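PDB 6KIA: enoyl-acyl carrier protein reductase from Uncultured bacterium, which probably reduces the double bond of enoyl-acyl carrier protein with NADH, a step of fatty acid synthesis, and is linked to triclosan resistance. Local coordinates for residues Trp113-Arg127 and Ala191-Met203. Sequence-based numbering, arbitrary orientation.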
loop_
_atom_site.group_PDB
_atom_site.type_symbol
_atom_site.label_atom_id
_atom_site.label_comp_id
_atom_site.label_asym_id
_atom_site.label_seq_id
_atom_site.Cartn_x
_atom_site.Cartn_y
_atom_site.Cartn_z
ATOM N N TRP A 113 14.522 -5.668 -24.991
ATOM C CA TRP A 113 13.737 -6.202 -23.876
ATOM C C TRP A 113 12.317 -6.654 -24.243
ATOM O O TRP A 113 11.814 -7.606 -23.650
ATOM C CB TRP A 113 13.658 -5.180 -22.732
ATOM C CG TRP A 113 12.818 -3.984 -23.018
ATOM C CD1 TRP A 113 13.237 -2.796 -23.537
ATOM C CD2 TRP A 113 11.409 -3.845 -22.783
ATOM N NE1 TRP A 113 12.175 -1.931 -23.656
ATOM C CE2 TRP A 113 11.041 -2.550 -23.195
ATOM C CE3 TRP A 113 10.420 -4.693 -22.261
ATOM C CZ2 TRP A 113 9.733 -2.082 -23.107
ATOM C CZ3 TRP A 113 9.127 -4.231 -22.187
ATOM C CH2 TRP A 113 8.791 -2.932 -22.595
ATOM N N GLN A 114 11.673 -6.013 -25.218
ATOM C CA GLN A 114 10.277 -6.356 -25.518
ATOM C C GLN A 114 10.184 -7.724 -26.174
ATOM O O GLN A 114 9.155 -8.407 -26.076
ATOM C CB GLN A 114 9.621 -5.328 -26.441
ATOM C CG GLN A 114 9.146 -4.077 -25.762
ATOM C CD GLN A 114 8.080 -3.341 -26.556
ATOM O OE1 GLN A 114 7.037 -3.900 -26.890
ATOM N NE2 GLN A 114 8.351 -2.081 -26.873
ATOM N N ASP A 115 11.272 -8.127 -26.812
ATOM C CA ASP A 115 11.283 -9.370 -27.551
ATOM C C ASP A 115 12.087 -10.459 -26.847
ATOM O O ASP A 115 12.023 -11.626 -27.248
ATOM C CB ASP A 115 11.860 -9.114 -28.943
ATOM C CG ASP A 115 10.918 -8.318 -29.827
ATOM O OD1 ASP A 115 9.688 -8.520 -29.738
ATOM O OD2 ASP A 115 11.413 -7.481 -30.609
ATOM N N ASP A 116 12.846 -10.090 -25.810
ATOM C CA ASP A 116 13.645 -11.080 -25.065
ATOM C C ASP A 116 12.759 -12.092 -24.355
ATOM O O ASP A 116 11.726 -11.744 -23.782
ATOM C CB ASP A 116 14.573 -10.399 -24.053
ATOM C CG ASP A 116 15.840 -9.831 -24.690
ATOM O OD1 ASP A 116 16.227 -10.267 -25.798
ATOM O OD2 ASP A 116 16.458 -8.937 -24.072
ATOM N N LYS A 117 13.181 -13.352 -24.375
ATOM C CA LYS A 117 12.371 -14.417 -23.794
ATOM C C LYS A 117 13.133 -15.040 -22.635
ATOM O O LYS A 117 14.360 -15.096 -22.658
ATOM C CB LYS A 117 12.034 -15.470 -24.849
ATOM C CG LYS A 117 11.072 -14.931 -25.927
ATOM C CD LYS A 117 9.833 -14.284 -25.362
ATOM C CE LYS A 117 9.019 -13.712 -26.499
ATOM N NZ LYS A 117 7.768 -13.037 -26.106
ATOM N N LEU A 118 12.411 -15.521 -21.627
ATOM C CA LEU A 118 13.051 -16.079 -20.442
ATOM C C LEU A 118 12.887 -17.596 -20.328
ATOM O O LEU A 118 11.892 -18.163 -20.783
ATOM C CB LEU A 118 12.500 -15.389 -19.180
ATOM C CG LEU A 118 12.858 -13.908 -19.033
ATOM C CD1 LEU A 118 12.062 -13.231 -17.911
ATOM C CD2 LEU A 118 14.340 -13.788 -18.744
ATOM N N ASP A 119 13.891 -18.230 -19.728
ATOM C CA ASP A 119 13.864 -19.644 -19.365
ATOM C C ASP A 119 12.945 -19.851 -18.178
ATOM O O ASP A 119 13.370 -19.752 -17.019
ATOM C CB ASP A 119 15.288 -20.114 -19.042
ATOM C CG ASP A 119 15.379 -21.610 -18.747
ATOM O OD1 ASP A 119 14.344 -22.309 -18.715
ATOM O OD2 ASP A 119 16.520 -22.090 -18.585
ATOM N N TRP A 120 11.690 -20.170 -18.464
ATOM C CA TRP A 120 10.687 -20.217 -17.415
ATOM C C TRP A 120 10.846 -21.398 -16.476
ATOM O O TRP A 120 10.415 -21.325 -15.331
ATOM C CB TRP A 120 9.282 -20.212 -18.019
ATOM C CG TRP A 120 8.936 -18.875 -18.642
ATOM C CD1 TRP A 120 8.808 -18.596 -19.978
ATOM C CD2 TRP A 120 8.736 -17.629 -17.955
ATOM N NE1 TRP A 120 8.513 -17.259 -20.159
ATOM C CE2 TRP A 120 8.459 -16.648 -18.931
ATOM C CE3 TRP A 120 8.745 -17.252 -16.605
ATOM C CZ2 TRP A 120 8.206 -15.319 -18.601
ATOM C CZ3 TRP A 120 8.489 -15.925 -16.282
ATOM C CH2 TRP A 120 8.225 -14.981 -17.275
ATOM N N ALA A 121 11.479 -22.473 -16.944
ATOM C CA ALA A 121 11.782 -23.607 -16.079
ATOM C C ALA A 121 12.739 -23.183 -14.979
ATOM O O ALA A 121 12.516 -23.483 -13.792
ATOM C CB ALA A 121 12.364 -24.747 -16.886
ATOM N N HIS A 122 13.783 -22.447 -15.364
ATOM C CA HIS A 122 14.745 -21.983 -14.378
ATOM C C HIS A 122 14.091 -20.965 -13.437
ATOM O O HIS A 122 14.328 -20.989 -12.225
ATOM C CB HIS A 122 15.980 -21.368 -15.033
ATOM C CG HIS A 122 17.044 -20.993 -14.051
ATOM N ND1 HIS A 122 17.737 -21.930 -13.314
ATOM C CD2 HIS A 122 17.492 -19.785 -13.638
ATOM C CE1 HIS A 122 18.595 -21.316 -12.519
ATOM N NE2 HIS A 122 18.463 -20.013 -12.693
ATOM N N ILE A 123 13.254 -20.090 -13.990
ATOM C CA ILE A 123 12.597 -19.089 -13.158
ATOM C C ILE A 123 11.708 -19.780 -12.124
ATOM O O ILE A 123 11.605 -19.327 -10.982
ATOM C CB ILE A 123 11.788 -18.088 -14.001
ATOM C CG1 ILE A 123 12.742 -17.093 -14.670
ATOM C CG2 ILE A 123 10.794 -17.305 -13.129
ATOM C CD1 ILE A 123 12.090 -16.251 -15.708
ATOM N N GLU A 124 11.069 -20.875 -12.522
ATOM C CA GLU A 124 10.226 -21.639 -11.609
ATOM C C GLU A 124 11.067 -22.268 -10.494
ATOM O O GLU A 124 10.666 -22.292 -9.314
ATOM C CB GLU A 124 9.459 -22.721 -12.366
ATOM C CG GLU A 124 8.646 -23.643 -11.462
ATOM C CD GLU A 124 7.706 -22.881 -10.540
ATOM O OE1 GLU A 124 6.929 -22.038 -11.036
ATOM O OE2 GLU A 124 7.744 -23.126 -9.314
ATOM N N LYS A 125 12.236 -22.782 -10.866
ATOM C CA LYS A 125 13.171 -23.283 -9.857
ATOM C C LYS A 125 13.541 -22.217 -8.818
ATOM O O LYS A 125 13.536 -22.455 -7.597
ATOM C CB LYS A 125 14.416 -23.829 -10.537
ATOM C CG LYS A 125 15.416 -24.490 -9.609
ATOM C CD LYS A 125 16.549 -25.105 -10.414
ATOM C CE LYS A 125 16.052 -25.544 -11.792
ATOM N NZ LYS A 125 17.142 -25.717 -12.788
ATOM N N CYS A 126 13.840 -21.029 -9.319
ATOM C CA CYS A 126 14.133 -19.883 -8.453
ATOM C C CYS A 126 12.944 -19.470 -7.573
ATOM O O CYS A 126 13.120 -19.119 -6.394
ATOM C CB CYS A 126 14.598 -18.690 -9.294
ATOM S SG CYS A 126 16.163 -18.956 -10.171
ATOM N N ARG A 127 11.746 -19.476 -8.152
ATOM C CA ARG A 127 10.536 -19.127 -7.416
ATOM C C ARG A 127 10.353 -20.083 -6.253
ATOM O O ARG A 127 10.022 -19.654 -5.145
ATOM C CB ARG A 127 9.294 -19.154 -8.327
ATOM C CG ARG A 127 8.007 -18.630 -7.676
ATOM C CD ARG A 127 6.863 -18.454 -8.670
ATOM N NE ARG A 127 5.920 -17.425 -8.215
ATOM C CZ ARG A 127 4.864 -16.991 -8.905
ATOM N NH1 ARG A 127 4.586 -17.507 -10.095
ATOM N NH2 ARG A 127 4.075 -16.041 -8.391
ATOM N N ALA A 191 2.688 -2.905 -23.243
ATOM C CA ALA A 191 3.998 -3.251 -23.803
ATOM C C ALA A 191 4.868 -3.956 -22.755
ATOM O O ALA A 191 5.554 -4.945 -23.045
ATOM C CB ALA A 191 4.703 -2.002 -24.342
ATOM N N LEU A 192 4.842 -3.446 -21.528
ATOM C CA LEU A 192 5.567 -4.107 -20.455
ATOM C C LEU A 192 4.936 -5.451 -20.123
ATOM O O LEU A 192 5.624 -6.476 -20.030
ATOM C CB LEU A 192 5.589 -3.237 -19.190
ATOM C CG LEU A 192 6.252 -3.886 -17.974
ATOM C CD1 LEU A 192 7.704 -4.217 -18.249
ATOM C CD2 LEU A 192 6.113 -2.995 -16.725
ATOM N N LEU A 193 3.625 -5.441 -19.901
ATOM C CA LEU A 193 2.972 -6.637 -19.362
ATOM C C LEU A 193 2.979 -7.819 -20.346
ATOM O O LEU A 193 2.944 -8.976 -19.923
ATOM C CB LEU A 193 1.542 -6.313 -18.917
ATOM C CG LEU A 193 1.410 -5.368 -17.711
ATOM C CD1 LEU A 193 0.090 -5.586 -16.999
ATOM C CD2 LEU A 193 2.572 -5.521 -16.729
ATOM N N ASN A 194 3.035 -7.540 -21.646
ATOM C CA ASN A 194 3.070 -8.624 -22.634
ATOM C C ASN A 194 4.464 -9.206 -22.850
ATOM O O ASN A 194 4.618 -10.301 -23.412
ATOM C CB ASN A 194 2.517 -8.152 -23.974
ATOM C CG ASN A 194 1.045 -7.799 -23.912
ATOM O OD1 ASN A 194 0.295 -8.349 -23.107
ATOM N ND2 ASN A 194 0.621 -6.879 -24.778
ATOM N N SER A 195 5.490 -8.488 -22.419
ATOM C CA SER A 195 6.847 -9.008 -22.527
ATOM C C SER A 195 7.129 -10.065 -21.444
ATOM O O SER A 195 6.427 -10.119 -20.432
ATOM C CB SER A 195 7.864 -7.872 -22.421
ATOM O OG SER A 195 7.881 -7.342 -21.099
ATOM N N ASP A 196 8.145 -10.896 -21.654
ATOM C CA ASP A 196 8.534 -11.858 -20.620
ATOM C C ASP A 196 9.016 -11.120 -19.373
ATOM O O ASP A 196 8.750 -11.557 -18.252
ATOM C CB ASP A 196 9.600 -12.831 -21.126
ATOM C CG ASP A 196 9.003 -14.027 -21.838
ATOM O OD1 ASP A 196 7.806 -13.977 -22.198
ATOM O OD2 ASP A 196 9.729 -15.028 -22.012
ATOM N N LEU A 197 9.699 -9.991 -19.567
ATOM C CA LEU A 197 10.078 -9.135 -18.429
ATOM C C LEU A 197 8.869 -8.787 -17.542
ATOM O O LEU A 197 8.911 -8.962 -16.313
ATOM C CB LEU A 197 10.730 -7.845 -18.922
ATOM C CG LEU A 197 11.083 -6.830 -17.835
ATOM C CD1 LEU A 197 12.157 -7.397 -16.941
ATOM C CD2 LEU A 197 11.507 -5.478 -18.467
ATOM N N GLY A 198 7.795 -8.310 -18.171
ATOM C CA GLY A 198 6.578 -7.931 -17.462
ATOM C C GLY A 198 5.955 -9.130 -16.769
ATOM O O GLY A 198 5.510 -9.036 -15.626
ATOM N N LYS A 199 5.942 -10.271 -17.454
ATOM C CA LYS A 199 5.381 -11.495 -16.887
ATOM C C LYS A 199 6.125 -11.908 -15.619
ATOM O O LYS A 199 5.506 -12.296 -14.616
ATOM C CB LYS A 199 5.401 -12.617 -17.942
ATOM C CG LYS A 199 4.362 -12.372 -19.018
ATOM C CD LYS A 199 4.421 -13.372 -20.185
ATOM C CE LYS A 199 3.395 -12.964 -21.249
ATOM N NZ LYS A 199 3.383 -13.831 -22.485
ATOM N N LEU A 200 7.446 -11.788 -15.655
ATOM C CA LEU A 200 8.276 -12.091 -14.491
ATOM C C LEU A 200 7.963 -11.143 -13.330
ATOM O O LEU A 200 7.767 -11.577 -12.177
ATOM C CB LEU A 200 9.758 -11.990 -14.863
ATOM C CG LEU A 200 10.727 -12.118 -13.697
ATOM C CD1 LEU A 200 10.530 -13.474 -13.015
ATOM C CD2 LEU A 200 12.154 -11.965 -14.188
ATOM N N ILE A 201 7.918 -9.852 -13.653
ATOM C CA ILE A 201 7.590 -8.830 -12.662
ATOM C C ILE A 201 6.226 -9.090 -12.017
ATOM O O ILE A 201 6.107 -9.025 -10.805
ATOM C CB ILE A 201 7.632 -7.430 -13.278
ATOM C CG1 ILE A 201 9.081 -7.070 -13.613
ATOM C CG2 ILE A 201 7.021 -6.396 -12.327
ATOM C CD1 ILE A 201 9.219 -5.804 -14.408
ATOM N N LEU A 202 5.212 -9.418 -12.816
ATOM C CA LEU A 202 3.883 -9.729 -12.279
ATOM C C LEU A 202 3.902 -10.961 -11.359
ATOM O O LEU A 202 3.174 -11.006 -10.375
ATOM C CB LEU A 202 2.888 -9.948 -13.422
ATOM C CG LEU A 202 2.391 -8.715 -14.184
ATOM C CD1 LEU A 202 1.653 -9.167 -15.429
ATOM C CD2 LEU A 202 1.470 -7.895 -13.318
ATOM N N MET A 203 4.711 -11.975 -11.700
ATOM C CA MET A 203 4.873 -13.125 -10.799
ATOM C C MET A 203 5.454 -12.681 -9.438
ATOM O O MET A 203 4.998 -13.108 -8.347
ATOM C CB MET A 203 5.776 -14.171 -11.453
ATOM C CG MET A 203 5.186 -14.738 -12.718
ATOM S SD MET A 203 6.336 -15.864 -13.524
ATOM C CE MET A 203 7.107 -16.626 -12.118
HETATM O O HOH W 1 11.184 -9.585 -22.057
HETATM O O HOH W 2 9.294 -10.778 -24.387
HETATM O O HOH W 3 5.576 -6.031 -25.430
HETATM O O HOH W 4 5.869 -12.633 -23.623
#
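Asp196 OD2 accepts two N-H groups: Leu118 N at 2.8 Å and a nearly straight 164°, on the lone pair turned away from OD1, and, more weakly, Trp120 NE1 at 3.1 Å with a bent angle of 126°. OD1 accepts a hydrogen bond from a water that in turn accepts from Lys199 NZ. Two further waters lie in hydrogen-bonding reach of Asp116 O, one accepting from Asp196 N and the other from Leu197 N, so the first turn of helix 196-203 is tied to the loop through solvent. Ser195 is the N-cap of that helix, its OG accepting from Gly198 N and donating to Leu192 O at 2.6 Å; OG lies at the edge of the Trp113 ring, in its plane. The Trp120 ring fits as a knob among Asp196, Lys199, Leu200 and Met203; Met203 SD, 3.5 Å from Trp120 CZ3, makes an oblique Met-aromatic contact. Met203 is bent at its last torsion, bringing CE to Ile123 CG2, while CB lies over one face of the Arg127 guanidinium, whose NE is salt-bridged to Glu207. The first turns of helices 120-146 and 196-219 run nearly parallel (18°), the axes of their segments 120-127 and 196-203 12.4 Å apart; helix 101-105 touches Leu197 and Leu200, and helix 169-180 Trp113.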